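Local coordinates for protease Do-like 1, chloroplastic (Arabidopsis thaliana, PDB 3QO6) that acts as a serine protease of the chloroplast that helps repair photosystem II during light exposure and is required at high temperature, at the interface of chains A and B. Numbering follows the deposited sequence. Chains: chain A/B, Protease Do-like 1, chloroplastic.

The interface of chains A and B. Residues chain A 172, 205-208; chain B 138, 174, 176, 204-205.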
loop_
_atom_site.group_PDB
_atom_site.type_symbol
_atom_site.label_atom_id
_atom_site.label_comp_id
_atom_site.label_asym_id
_atom_site.label_seq_id
_atom_site.Cartn_x
_atom_site.Cartn_y
_atom_site.Cartn_z
ATOM N N ASP A 172 -11.466 -27.599 -11.573
ATOM C CA ASP A 172 -10.821 -26.486 -12.243
ATOM C C ASP A 172 -11.802 -25.756 -13.196
ATOM O O ASP A 172 -11.389 -24.998 -14.083
ATOM C CB ASP A 172 -9.569 -26.949 -12.992
ATOM C CG ASP A 172 -9.865 -28.001 -14.032
ATOM O OD1 ASP A 172 -10.997 -28.562 -14.007
ATOM O OD2 ASP A 172 -8.962 -28.262 -14.872
ATOM N N SER A 205 -11.137 -16.651 -9.710
ATOM C CA SER A 205 -10.728 -17.947 -10.146
ATOM C C SER A 205 -9.323 -18.149 -10.665
ATOM O O SER A 205 -8.832 -17.409 -11.507
ATOM C CB SER A 205 -11.702 -18.442 -11.185
ATOM O OG SER A 205 -11.606 -19.831 -11.305
ATOM N N SER A 206 -8.665 -19.165 -10.132
ATOM C CA SER A 206 -7.373 -19.529 -10.641
ATOM C C SER A 206 -7.303 -21.038 -10.731
ATOM O O SER A 206 -6.279 -21.638 -10.500
ATOM C CB SER A 206 -6.216 -18.947 -9.808
ATOM O OG SER A 206 -6.519 -18.926 -8.443
ATOM N N GLY A 207 -8.410 -21.667 -11.067
ATOM C CA GLY A 207 -8.342 -23.099 -11.224
ATOM C C GLY A 207 -8.595 -24.039 -10.066
ATOM O O GLY A 207 -8.598 -25.254 -10.314
ATOM N N VAL A 208 -8.742 -23.561 -8.826
ATOM C CA VAL A 208 -9.076 -24.532 -7.795
ATOM C C VAL A 208 -10.258 -24.106 -6.927
ATOM O O VAL A 208 -10.186 -23.257 -6.022
ATOM C CB VAL A 208 -7.789 -25.049 -6.993
ATOM C CG1 VAL A 208 -6.576 -24.344 -7.487
ATOM C CG2 VAL A 208 -7.976 -24.996 -5.484
ATOM N N PHE B 138 -1.104 -25.343 -3.926
ATOM C CA PHE B 138 -1.690 -25.059 -2.620
ATOM C C PHE B 138 -1.758 -26.281 -1.712
ATOM O O PHE B 138 -2.636 -26.359 -0.854
ATOM C CB PHE B 138 -3.107 -24.505 -2.804
ATOM C CG PHE B 138 -3.179 -23.365 -3.776
ATOM C CD1 PHE B 138 -4.066 -23.402 -4.851
ATOM C CD2 PHE B 138 -2.329 -22.275 -3.646
ATOM C CE1 PHE B 138 -4.108 -22.366 -5.792
ATOM C CE2 PHE B 138 -2.360 -21.225 -4.583
ATOM C CZ PHE B 138 -3.255 -21.278 -5.656
ATOM N N ALA B 174 -4.840 -25.314 -15.821
ATOM C CA ALA B 174 -4.555 -24.582 -14.583
ATOM C C ALA B 174 -3.227 -25.002 -13.926
ATOM O O ALA B 174 -3.034 -26.173 -13.551
ATOM C CB ALA B 174 -5.705 -24.786 -13.617
ATOM N N ASN B 176 -0.803 -23.735 -10.807
ATOM C CA ASN B 176 -0.582 -22.799 -9.686
ATOM C C ASN B 176 0.658 -23.121 -8.845
ATOM O O ASN B 176 1.329 -24.123 -9.077
ATOM C CB ASN B 176 -1.768 -22.798 -8.717
ATOM C CG ASN B 176 -3.030 -22.323 -9.339
ATOM O OD1 ASN B 176 -3.884 -23.126 -9.717
ATOM N ND2 ASN B 176 -3.172 -21.015 -9.453
ATOM N N ALA B 204 -1.611 -16.274 -9.413
ATOM C CA ALA B 204 -2.573 -17.338 -9.479
ATOM C C ALA B 204 -2.604 -17.736 -10.954
ATOM O O ALA B 204 -2.199 -16.947 -11.818
ATOM C CB ALA B 204 -3.938 -16.813 -9.055
ATOM N N SER B 205 -3.078 -18.945 -11.247
ATOM C CA SER B 205 -3.166 -19.369 -12.627
ATOM C C SER B 205 -4.043 -18.395 -13.433
ATOM O O SER B 205 -5.138 -18.048 -13.042
ATOM C CB SER B 205 -3.746 -20.777 -12.736
ATOM O OG SER B 205 -3.701 -21.178 -14.086
HETATM O O HOH W 1 -7.544 -26.389 -16.029
#
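A:Ser206, A:Gly207 and A:Val208 run past B:Ala174, B:Asn176 and B:Ser205, with A:Gly207 turning through a positive phi (90°). The carbonyl of A:Ser206 points at the carboxamide of B:Asn176, whose CG lies anti to its own carbonyl carbon (chi1 -63°). As modelled, ND2 of B:Asn176 gives a weak hydrogen bond to A:Ser206 O at 3.3 Å, bent to 133° at the hydrogen. OD1 of B:Asn176 stands nearer, 2.9 Å from A:Ser206 O, a clash of two acceptors that makes the modelled amide orientation doubtful; a flipped amide would put the nitrogen there. The same OD1 lies near CG1 of A:Val208. An alanine in place of B:Asn176 would probably leave the A:Ser206 carbonyl without its amide partner and open a gap beside A:Val208. The side chain of A:Ser206 also faces chain B but runs towards B:Ala204, its CB 3.2 Å from the methyl CB of B:Ala204, a close approach that carries little weight, with the hydroxyl OG alongside. Beyond the amide, CG1 of A:Val208 meets the ring of B:Phe138 at its edge and in its plane, 3.6 Å from CE1. On the opposite flank the methyl CB of B:Ala174 packs against CA of A:Gly207 at 3.9 Å. Water 1 bridges the chains, 2.6 Å from the carboxylate OD2 of A:Asp172 and, nearly straight, 2.9 Å from the amide N of B:Ala174. Chain A offers the loop leading into strand 209-213 and the residue after strand 168-171; chain B offers the corresponding loops and 3-10 helix 137-139. The patch lies between two protease domains of the deposited six-chain assembly and probably helps hold the subunits together, its centre about 18 Å from the catalytic A:His71.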